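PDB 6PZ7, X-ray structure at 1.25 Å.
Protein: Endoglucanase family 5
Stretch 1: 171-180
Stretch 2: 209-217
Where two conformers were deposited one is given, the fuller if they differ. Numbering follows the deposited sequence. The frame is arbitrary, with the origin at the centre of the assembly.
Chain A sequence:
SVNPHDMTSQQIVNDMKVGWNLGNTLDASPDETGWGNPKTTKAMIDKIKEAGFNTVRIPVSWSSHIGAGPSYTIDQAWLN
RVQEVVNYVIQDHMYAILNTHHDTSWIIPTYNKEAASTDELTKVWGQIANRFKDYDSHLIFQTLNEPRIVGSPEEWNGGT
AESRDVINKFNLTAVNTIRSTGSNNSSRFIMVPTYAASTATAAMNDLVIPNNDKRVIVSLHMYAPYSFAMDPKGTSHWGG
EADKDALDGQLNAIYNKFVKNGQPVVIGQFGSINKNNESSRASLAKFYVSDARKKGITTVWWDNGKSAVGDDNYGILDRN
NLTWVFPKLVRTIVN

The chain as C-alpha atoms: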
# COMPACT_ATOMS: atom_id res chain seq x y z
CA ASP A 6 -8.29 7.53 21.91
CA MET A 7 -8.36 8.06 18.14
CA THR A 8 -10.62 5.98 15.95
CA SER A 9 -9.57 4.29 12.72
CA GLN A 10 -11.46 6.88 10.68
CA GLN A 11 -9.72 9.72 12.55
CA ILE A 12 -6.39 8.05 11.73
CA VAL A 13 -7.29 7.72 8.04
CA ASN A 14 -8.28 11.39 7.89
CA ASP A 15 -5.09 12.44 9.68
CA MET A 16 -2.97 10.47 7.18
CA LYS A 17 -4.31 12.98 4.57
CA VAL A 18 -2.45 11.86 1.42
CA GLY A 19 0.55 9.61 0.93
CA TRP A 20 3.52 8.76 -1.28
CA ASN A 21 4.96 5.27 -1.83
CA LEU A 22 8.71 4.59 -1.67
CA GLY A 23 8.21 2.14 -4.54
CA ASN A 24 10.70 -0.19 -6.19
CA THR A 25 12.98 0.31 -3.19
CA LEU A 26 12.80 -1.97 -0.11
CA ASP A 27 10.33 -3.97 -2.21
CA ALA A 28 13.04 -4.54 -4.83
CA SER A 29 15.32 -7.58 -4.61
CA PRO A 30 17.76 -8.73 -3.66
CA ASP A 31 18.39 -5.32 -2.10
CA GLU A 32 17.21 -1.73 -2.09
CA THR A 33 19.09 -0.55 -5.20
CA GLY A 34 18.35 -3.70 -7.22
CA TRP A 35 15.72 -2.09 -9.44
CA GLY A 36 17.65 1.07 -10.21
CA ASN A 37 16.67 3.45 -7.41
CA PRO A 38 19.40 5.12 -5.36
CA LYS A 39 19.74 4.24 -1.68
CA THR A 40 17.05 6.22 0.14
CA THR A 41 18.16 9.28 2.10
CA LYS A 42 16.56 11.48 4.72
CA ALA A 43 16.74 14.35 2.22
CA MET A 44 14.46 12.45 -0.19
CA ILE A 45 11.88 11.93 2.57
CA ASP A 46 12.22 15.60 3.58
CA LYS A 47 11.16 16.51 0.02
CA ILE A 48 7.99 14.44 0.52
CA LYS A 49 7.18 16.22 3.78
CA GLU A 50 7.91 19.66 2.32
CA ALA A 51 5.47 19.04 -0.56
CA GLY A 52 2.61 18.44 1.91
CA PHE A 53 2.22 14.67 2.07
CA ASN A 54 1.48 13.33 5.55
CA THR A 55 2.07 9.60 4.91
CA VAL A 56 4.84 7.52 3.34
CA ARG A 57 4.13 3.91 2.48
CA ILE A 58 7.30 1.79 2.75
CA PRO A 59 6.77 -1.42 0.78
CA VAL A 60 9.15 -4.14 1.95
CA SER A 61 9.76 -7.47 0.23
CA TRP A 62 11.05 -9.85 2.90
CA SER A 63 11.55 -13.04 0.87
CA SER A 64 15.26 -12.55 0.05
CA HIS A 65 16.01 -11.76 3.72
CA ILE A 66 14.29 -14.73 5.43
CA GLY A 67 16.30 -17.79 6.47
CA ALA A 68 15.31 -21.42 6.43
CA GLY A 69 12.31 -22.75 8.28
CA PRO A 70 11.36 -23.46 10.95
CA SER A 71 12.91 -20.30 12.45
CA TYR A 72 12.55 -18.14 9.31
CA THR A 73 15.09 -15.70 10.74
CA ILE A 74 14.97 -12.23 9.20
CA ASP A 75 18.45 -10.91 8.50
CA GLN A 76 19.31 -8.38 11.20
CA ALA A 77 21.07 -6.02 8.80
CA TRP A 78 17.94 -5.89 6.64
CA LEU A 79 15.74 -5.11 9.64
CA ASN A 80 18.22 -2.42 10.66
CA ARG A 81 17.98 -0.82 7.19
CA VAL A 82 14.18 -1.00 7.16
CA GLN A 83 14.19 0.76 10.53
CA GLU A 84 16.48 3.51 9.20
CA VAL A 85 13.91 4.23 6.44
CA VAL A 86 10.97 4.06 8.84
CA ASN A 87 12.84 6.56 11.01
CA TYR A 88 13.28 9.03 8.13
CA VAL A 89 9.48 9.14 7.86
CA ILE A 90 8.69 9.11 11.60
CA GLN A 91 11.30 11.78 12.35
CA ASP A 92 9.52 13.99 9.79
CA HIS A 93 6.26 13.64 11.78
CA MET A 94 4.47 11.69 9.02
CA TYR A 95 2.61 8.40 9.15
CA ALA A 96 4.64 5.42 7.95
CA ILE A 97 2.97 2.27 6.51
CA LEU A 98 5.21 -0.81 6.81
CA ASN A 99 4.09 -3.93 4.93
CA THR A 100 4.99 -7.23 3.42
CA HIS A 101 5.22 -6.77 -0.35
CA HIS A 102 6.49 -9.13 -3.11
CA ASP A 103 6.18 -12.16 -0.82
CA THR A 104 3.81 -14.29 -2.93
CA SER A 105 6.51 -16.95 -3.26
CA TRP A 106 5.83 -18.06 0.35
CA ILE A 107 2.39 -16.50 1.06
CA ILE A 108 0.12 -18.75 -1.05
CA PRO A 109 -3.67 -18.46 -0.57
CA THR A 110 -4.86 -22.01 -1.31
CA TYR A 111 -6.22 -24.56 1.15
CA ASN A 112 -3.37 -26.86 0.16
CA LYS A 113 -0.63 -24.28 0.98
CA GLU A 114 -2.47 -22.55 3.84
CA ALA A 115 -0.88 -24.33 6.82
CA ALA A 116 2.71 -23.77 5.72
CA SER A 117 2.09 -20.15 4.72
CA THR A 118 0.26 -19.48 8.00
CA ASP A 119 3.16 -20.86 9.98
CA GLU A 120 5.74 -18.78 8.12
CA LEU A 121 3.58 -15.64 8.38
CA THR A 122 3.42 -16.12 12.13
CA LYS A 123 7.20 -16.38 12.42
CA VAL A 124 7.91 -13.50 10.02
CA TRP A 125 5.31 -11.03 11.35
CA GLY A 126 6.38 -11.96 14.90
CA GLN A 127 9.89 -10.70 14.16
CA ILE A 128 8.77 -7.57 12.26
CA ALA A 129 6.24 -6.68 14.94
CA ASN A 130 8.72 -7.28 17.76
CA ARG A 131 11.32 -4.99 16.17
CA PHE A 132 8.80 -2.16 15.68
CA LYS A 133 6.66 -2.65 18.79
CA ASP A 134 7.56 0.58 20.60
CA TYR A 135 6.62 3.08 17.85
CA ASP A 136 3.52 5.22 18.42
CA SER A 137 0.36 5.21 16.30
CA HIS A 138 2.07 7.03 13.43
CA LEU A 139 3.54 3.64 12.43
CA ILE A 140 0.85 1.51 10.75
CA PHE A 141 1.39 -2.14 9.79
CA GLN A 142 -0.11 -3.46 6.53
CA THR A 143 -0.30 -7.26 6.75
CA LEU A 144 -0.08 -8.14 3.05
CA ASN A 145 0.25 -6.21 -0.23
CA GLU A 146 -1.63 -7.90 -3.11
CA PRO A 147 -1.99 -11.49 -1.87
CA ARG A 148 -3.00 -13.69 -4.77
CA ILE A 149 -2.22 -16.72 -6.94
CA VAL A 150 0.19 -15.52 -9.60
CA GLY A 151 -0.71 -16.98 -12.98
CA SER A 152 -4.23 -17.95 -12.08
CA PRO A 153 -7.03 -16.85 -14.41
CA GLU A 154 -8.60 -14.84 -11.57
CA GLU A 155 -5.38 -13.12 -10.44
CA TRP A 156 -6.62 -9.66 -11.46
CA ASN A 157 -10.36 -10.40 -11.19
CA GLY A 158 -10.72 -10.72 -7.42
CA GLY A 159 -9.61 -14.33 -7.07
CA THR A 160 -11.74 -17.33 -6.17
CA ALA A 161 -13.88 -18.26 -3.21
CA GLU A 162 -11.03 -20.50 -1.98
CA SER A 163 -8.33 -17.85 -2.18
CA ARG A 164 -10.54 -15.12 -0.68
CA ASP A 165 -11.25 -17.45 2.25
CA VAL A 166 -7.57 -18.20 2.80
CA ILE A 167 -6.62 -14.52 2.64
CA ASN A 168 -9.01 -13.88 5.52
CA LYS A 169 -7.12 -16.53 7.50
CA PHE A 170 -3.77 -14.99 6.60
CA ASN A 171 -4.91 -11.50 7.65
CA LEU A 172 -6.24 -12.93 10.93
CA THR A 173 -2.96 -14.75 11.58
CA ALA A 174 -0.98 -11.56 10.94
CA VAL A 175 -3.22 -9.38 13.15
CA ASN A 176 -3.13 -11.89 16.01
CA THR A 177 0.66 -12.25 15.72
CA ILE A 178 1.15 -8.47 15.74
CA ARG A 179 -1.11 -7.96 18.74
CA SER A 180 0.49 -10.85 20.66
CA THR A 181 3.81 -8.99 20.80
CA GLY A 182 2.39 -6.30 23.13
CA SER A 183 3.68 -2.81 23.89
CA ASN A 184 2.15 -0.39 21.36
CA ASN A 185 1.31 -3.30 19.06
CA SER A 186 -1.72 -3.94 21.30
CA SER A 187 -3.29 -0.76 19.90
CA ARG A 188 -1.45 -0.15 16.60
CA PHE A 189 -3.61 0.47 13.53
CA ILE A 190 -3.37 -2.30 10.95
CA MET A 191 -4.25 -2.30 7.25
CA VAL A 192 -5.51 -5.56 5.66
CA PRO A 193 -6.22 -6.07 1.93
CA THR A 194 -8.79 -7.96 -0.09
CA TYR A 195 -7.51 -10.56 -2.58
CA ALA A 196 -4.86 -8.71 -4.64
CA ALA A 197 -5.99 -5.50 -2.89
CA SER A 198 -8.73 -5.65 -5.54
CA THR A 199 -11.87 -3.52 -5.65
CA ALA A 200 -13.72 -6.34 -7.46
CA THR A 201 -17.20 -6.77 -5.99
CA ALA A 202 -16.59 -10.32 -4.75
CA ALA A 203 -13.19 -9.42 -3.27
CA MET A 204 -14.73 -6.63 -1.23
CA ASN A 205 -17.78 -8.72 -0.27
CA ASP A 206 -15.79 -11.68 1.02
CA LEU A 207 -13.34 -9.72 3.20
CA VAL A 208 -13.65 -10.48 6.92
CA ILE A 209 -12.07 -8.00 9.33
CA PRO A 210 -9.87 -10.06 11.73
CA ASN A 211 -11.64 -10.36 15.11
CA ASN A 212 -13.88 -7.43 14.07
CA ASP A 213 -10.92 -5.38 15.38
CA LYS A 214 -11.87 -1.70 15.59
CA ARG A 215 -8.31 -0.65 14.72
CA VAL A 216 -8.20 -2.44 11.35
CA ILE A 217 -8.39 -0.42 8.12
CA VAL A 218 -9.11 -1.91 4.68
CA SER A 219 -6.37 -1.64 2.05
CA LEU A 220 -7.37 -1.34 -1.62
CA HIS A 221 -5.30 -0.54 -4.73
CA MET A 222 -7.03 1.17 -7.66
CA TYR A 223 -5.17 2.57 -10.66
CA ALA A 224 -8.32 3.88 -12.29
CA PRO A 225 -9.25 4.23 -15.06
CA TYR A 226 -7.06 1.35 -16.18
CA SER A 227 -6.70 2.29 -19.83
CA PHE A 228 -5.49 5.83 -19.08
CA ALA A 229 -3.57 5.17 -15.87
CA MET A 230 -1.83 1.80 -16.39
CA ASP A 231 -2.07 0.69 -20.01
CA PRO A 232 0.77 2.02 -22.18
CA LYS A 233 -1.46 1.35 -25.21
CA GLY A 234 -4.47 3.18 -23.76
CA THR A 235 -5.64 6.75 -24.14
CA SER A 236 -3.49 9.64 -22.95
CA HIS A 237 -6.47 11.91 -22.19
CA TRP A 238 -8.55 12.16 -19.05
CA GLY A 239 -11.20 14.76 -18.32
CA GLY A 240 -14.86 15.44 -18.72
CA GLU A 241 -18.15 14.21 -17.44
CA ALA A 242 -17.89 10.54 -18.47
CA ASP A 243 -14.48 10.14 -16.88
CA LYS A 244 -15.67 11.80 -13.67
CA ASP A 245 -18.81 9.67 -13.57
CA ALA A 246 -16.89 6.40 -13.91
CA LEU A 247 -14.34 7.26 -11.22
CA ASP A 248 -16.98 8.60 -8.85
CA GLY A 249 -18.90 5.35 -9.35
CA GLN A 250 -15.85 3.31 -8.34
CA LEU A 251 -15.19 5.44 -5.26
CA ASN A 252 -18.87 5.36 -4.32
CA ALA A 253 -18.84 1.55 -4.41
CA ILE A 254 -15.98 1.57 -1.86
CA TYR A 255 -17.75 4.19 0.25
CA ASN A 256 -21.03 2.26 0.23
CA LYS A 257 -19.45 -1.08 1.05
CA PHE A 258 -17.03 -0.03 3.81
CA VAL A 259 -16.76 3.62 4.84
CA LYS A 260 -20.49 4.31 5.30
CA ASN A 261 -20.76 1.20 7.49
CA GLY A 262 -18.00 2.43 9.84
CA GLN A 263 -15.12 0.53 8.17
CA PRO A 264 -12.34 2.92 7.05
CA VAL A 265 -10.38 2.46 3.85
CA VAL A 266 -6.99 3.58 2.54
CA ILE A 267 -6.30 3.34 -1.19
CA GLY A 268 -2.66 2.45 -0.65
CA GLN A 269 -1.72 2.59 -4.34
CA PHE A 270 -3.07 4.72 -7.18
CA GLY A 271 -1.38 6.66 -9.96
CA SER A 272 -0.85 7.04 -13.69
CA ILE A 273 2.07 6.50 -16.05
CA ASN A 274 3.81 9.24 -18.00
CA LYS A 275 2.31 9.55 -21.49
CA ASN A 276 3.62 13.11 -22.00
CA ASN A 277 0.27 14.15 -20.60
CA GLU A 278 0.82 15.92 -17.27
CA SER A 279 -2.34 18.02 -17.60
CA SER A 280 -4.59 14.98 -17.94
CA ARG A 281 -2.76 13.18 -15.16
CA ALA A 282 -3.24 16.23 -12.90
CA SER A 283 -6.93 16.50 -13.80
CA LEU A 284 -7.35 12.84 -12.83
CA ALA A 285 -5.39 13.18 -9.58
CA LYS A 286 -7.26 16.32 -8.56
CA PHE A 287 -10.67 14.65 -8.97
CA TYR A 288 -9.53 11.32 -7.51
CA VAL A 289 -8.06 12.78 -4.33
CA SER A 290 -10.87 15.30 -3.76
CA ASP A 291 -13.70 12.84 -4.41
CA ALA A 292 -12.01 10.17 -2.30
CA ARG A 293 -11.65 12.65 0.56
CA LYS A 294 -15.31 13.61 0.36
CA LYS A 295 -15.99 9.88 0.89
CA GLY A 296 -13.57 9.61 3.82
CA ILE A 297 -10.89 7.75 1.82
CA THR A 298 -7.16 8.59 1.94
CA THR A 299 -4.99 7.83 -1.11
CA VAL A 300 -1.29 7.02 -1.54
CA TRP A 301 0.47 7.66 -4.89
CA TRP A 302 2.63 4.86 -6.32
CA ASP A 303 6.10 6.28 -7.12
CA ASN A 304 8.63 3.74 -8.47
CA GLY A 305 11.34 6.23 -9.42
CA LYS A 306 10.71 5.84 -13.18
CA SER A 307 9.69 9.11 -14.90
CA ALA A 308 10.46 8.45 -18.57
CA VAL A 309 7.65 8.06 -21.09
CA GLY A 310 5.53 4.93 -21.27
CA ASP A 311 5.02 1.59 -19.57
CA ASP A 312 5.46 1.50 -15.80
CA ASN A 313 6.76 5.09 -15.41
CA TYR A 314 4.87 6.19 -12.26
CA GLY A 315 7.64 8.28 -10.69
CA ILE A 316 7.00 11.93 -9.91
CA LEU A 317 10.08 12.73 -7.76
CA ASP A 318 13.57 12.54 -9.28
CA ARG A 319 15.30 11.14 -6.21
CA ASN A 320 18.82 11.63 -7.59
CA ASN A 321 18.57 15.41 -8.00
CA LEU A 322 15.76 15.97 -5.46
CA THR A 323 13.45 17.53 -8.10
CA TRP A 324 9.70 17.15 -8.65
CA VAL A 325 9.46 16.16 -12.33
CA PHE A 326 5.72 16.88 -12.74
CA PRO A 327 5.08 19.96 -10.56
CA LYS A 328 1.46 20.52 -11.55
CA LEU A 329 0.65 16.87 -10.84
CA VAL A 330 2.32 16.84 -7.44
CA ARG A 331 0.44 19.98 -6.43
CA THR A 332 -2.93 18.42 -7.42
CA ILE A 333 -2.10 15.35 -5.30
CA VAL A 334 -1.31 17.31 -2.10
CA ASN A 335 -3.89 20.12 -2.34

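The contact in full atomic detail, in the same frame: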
# COMPACT_ATOMS: atom_id res chain seq x y z
N ASN A 171 -4.81 -12.79 6.99
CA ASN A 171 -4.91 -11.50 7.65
C ASN A 171 -5.14 -11.69 9.14
O ASN A 171 -4.59 -10.94 9.96
CB ASN A 171 -6.04 -10.67 7.02
CG ASN A 171 -5.64 -10.01 5.71
OD1 ASN A 171 -4.46 -9.68 5.50
ND2 ASN A 171 -6.62 -9.75 4.84
N LEU A 172 -5.99 -12.65 9.51
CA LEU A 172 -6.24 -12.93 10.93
C LEU A 172 -4.97 -13.37 11.64
O LEU A 172 -4.67 -12.89 12.73
CB LEU A 172 -7.31 -14.01 11.07
CG LEU A 172 -7.61 -14.46 12.49
CD1 LEU A 172 -8.05 -13.34 13.32
CD2 LEU A 172 -8.65 -15.59 12.47
N THR A 173 -4.22 -14.29 11.02
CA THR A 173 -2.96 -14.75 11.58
C THR A 173 -2.03 -13.57 11.81
O THR A 173 -1.40 -13.44 12.87
CB THR A 173 -2.30 -15.74 10.62
OG1 THR A 173 -3.10 -16.92 10.48
CG2 THR A 173 -0.92 -16.15 11.12
N ALA A 174 -1.89 -12.71 10.80
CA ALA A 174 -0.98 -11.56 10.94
C ALA A 174 -1.43 -10.61 12.04
O ALA A 174 -0.62 -10.16 12.85
CB ALA A 174 -0.85 -10.87 9.60
N VAL A 175 -2.72 -10.27 12.10
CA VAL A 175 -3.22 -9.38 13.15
C VAL A 175 -2.98 -9.99 14.52
O VAL A 175 -2.51 -9.31 15.45
CB VAL A 175 -4.71 -9.03 12.94
CG1 VAL A 175 -5.29 -8.40 14.18
CG2 VAL A 175 -4.87 -8.10 11.72
N ASN A 176 -3.32 -11.27 14.70
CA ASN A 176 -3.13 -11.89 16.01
C ASN A 176 -1.65 -11.91 16.40
O ASN A 176 -1.29 -11.68 17.56
CB ASN A 176 -3.69 -13.31 16.03
CG ASN A 176 -5.21 -13.37 16.17
OD1 ASN A 176 -5.83 -12.42 16.60
ND2 ASN A 176 -5.78 -14.50 15.80
N THR A 177 -0.78 -12.22 15.45
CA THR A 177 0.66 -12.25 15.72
C THR A 177 1.17 -10.87 16.12
O THR A 177 1.92 -10.73 17.09
CB THR A 177 1.41 -12.76 14.50
OG1 THR A 177 0.99 -14.09 14.18
CG2 THR A 177 2.90 -12.75 14.68
N ILE A 178 0.77 -9.84 15.38
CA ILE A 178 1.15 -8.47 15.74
C ILE A 178 0.70 -8.17 17.16
O ILE A 178 1.48 -7.68 18.00
CB ILE A 178 0.54 -7.49 14.72
CG1 ILE A 178 1.26 -7.60 13.37
CG2 ILE A 178 0.59 -6.07 15.28
CD1 ILE A 178 0.48 -7.08 12.20
N ARG A 179 -0.58 -8.36 17.44
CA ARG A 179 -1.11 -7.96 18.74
C ARG A 179 -0.47 -8.73 19.88
O ARG A 179 -0.27 -8.18 20.97
CB ARG A 179 -2.62 -8.12 18.75
CG ARG A 179 -3.37 -7.23 17.73
CD ARG A 179 -4.12 -6.11 18.37
NE ARG A 179 -4.87 -5.32 17.41
CZ ARG A 179 -4.45 -4.19 16.83
NH1 ARG A 179 -3.24 -3.71 17.11
NH2 ARG A 179 -5.21 -3.56 15.96
N SER A 180 -0.08 -9.99 19.64
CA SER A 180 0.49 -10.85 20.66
C SER A 180 1.83 -10.34 21.16
O SER A 180 2.26 -10.72 22.26
CB SER A 180 0.68 -12.26 20.10
OG SER A 180 1.82 -12.34 19.26
N ILE A 209 -13.01 -8.73 8.47
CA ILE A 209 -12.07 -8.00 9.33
C ILE A 209 -11.62 -8.89 10.48
O ILE A 209 -12.47 -9.34 11.27
CB ILE A 209 -12.73 -6.72 9.88
CG1 ILE A 209 -13.19 -5.80 8.77
CG2 ILE A 209 -11.78 -6.01 10.87
CD1 ILE A 209 -12.06 -5.14 7.97
N PRO A 210 -10.33 -9.18 10.64
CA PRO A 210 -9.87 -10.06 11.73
C PRO A 210 -10.41 -9.64 13.08
O PRO A 210 -10.24 -8.49 13.52
CB PRO A 210 -8.34 -9.92 11.68
CG PRO A 210 -8.03 -9.64 10.24
CD PRO A 210 -9.20 -8.74 9.79
N ASN A 211 -11.11 -10.57 13.76
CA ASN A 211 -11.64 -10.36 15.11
C ASN A 211 -12.60 -9.19 15.20
O ASN A 211 -12.90 -8.71 16.30
CB ASN A 211 -10.51 -10.18 16.14
CG ASN A 211 -9.56 -11.33 16.16
OD1 ASN A 211 -9.98 -12.49 16.21
ND2 ASN A 211 -8.26 -11.05 16.14
N ASN A 212 -13.10 -8.68 14.07
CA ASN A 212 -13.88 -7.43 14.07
C ASN A 212 -13.12 -6.35 14.86
O ASN A 212 -13.72 -5.55 15.57
CB ASN A 212 -15.30 -7.65 14.61
CG ASN A 212 -16.28 -6.60 14.11
OD1 ASN A 212 -15.94 -5.74 13.31
ND2 ASN A 212 -17.53 -6.68 14.57
N ASP A 213 -11.80 -6.31 14.67
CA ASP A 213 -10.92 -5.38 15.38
C ASP A 213 -11.20 -3.95 14.92
O ASP A 213 -11.11 -3.63 13.74
CB ASP A 213 -9.50 -5.83 15.06
CG ASP A 213 -8.40 -5.09 15.81
OD1 ASP A 213 -8.47 -3.86 15.97
OD2 ASP A 213 -7.46 -5.79 16.24
N LYS A 214 -11.50 -3.07 15.90
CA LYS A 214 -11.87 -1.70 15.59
C LYS A 214 -10.71 -0.85 15.08
O LYS A 214 -10.94 0.27 14.61
CB LYS A 214 -12.49 -1.00 16.81
CG LYS A 214 -11.50 -0.75 17.94
CD LYS A 214 -12.17 -0.08 19.16
CE LYS A 214 -11.18 0.14 20.28
NZ LYS A 214 -11.85 0.68 21.52
N ARG A 215 -9.49 -1.36 15.17
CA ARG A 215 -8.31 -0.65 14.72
C ARG A 215 -7.75 -1.20 13.42
O ARG A 215 -6.59 -0.94 13.08
CB ARG A 215 -7.26 -0.64 15.84
CG ARG A 215 -7.70 0.20 17.03
CD ARG A 215 -6.54 0.55 17.92
NE ARG A 215 -6.94 1.36 19.08
CZ ARG A 215 -7.36 0.85 20.22
NH1 ARG A 215 -7.47 -0.46 20.38
NH2 ARG A 215 -7.68 1.67 21.21
N VAL A 216 -8.56 -1.94 12.67
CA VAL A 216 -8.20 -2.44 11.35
C VAL A 216 -8.83 -1.58 10.26
O VAL A 216 -10.02 -1.23 10.35
CB VAL A 216 -8.55 -3.93 11.20
CG1 VAL A 216 -8.44 -4.37 9.72
CG2 VAL A 216 -7.64 -4.78 12.06
N ILE A 217 -8.02 -1.22 9.28
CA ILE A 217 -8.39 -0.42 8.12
C ILE A 217 -8.29 -1.31 6.88
O ILE A 217 -7.35 -2.11 6.79
CB ILE A 217 -7.39 0.74 8.03
CG1 ILE A 217 -7.50 1.68 9.22
CG2 ILE A 217 -7.54 1.52 6.71
CD1 ILE A 217 -6.24 2.53 9.50
O HOH W 1 -8.60 -14.69 16.66

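A helix that begins earlier in the chain and includes Asn171 to Arg179 lies against an irregular segment that turns alongside it and enters a strand at Val216. No backbone hydrogen bond joins the two; within the helix, the amides from Val175 to Ser180 bond to the carbonyls from Asn171 to Asn176, as in Val175 N to Asn171 O at 2.9 Å; the hydrogen bonds across the contact are all between side chains. The loop likewise braces itself, with Asp213 N bonded to Pro210 O at 2.9 Å and a type I turn from Asp213 to Val216.

The closest backbone approach pairs Leu172 with Pro210, their CA atoms 4.7 Å apart. The Pro210 ring turns its carbons to the helix. Leu172 CD1 lies 3.8 Å from Pro210 CB, and Val175 CG2 lies 3.8 Å from Pro210 CG. Val175 CG2 also reaches Val216 CG2 at 4.3 Å, extending the apolar patch toward the strand.

Polar pairs continue the contact. Asn211 ND2 donates to Asn176 OD1 at 2.8 Å, and one water completes the exchange between the amides: it accepts from Asn176 ND2 at 3.0 Å and donates to Asn211 OD1 at 2.6 Å. Each amide thus has both its oxygen and its nitrogen engaged.

One turn along from Val175, Arg179 forms a salt bridge with Asp213. Arg179 NE donates to Asp213 OD2 at 2.9 Å, and the carboxylate oxygen sits at the guanidinium edge, near its plane, where the N-H groups point. Arg179 NH2 adds a bond to Asp213 OD2 at 3.2 Å and a weak one to Asp213 OD1 at 3.3 Å. Asp213 OD1 has a stronger local donor, Arg215 N at 2.8 Å, so the carboxylate serves turn and helix together. Arg179 NH1 and NH2 also find partners elsewhere in the structure.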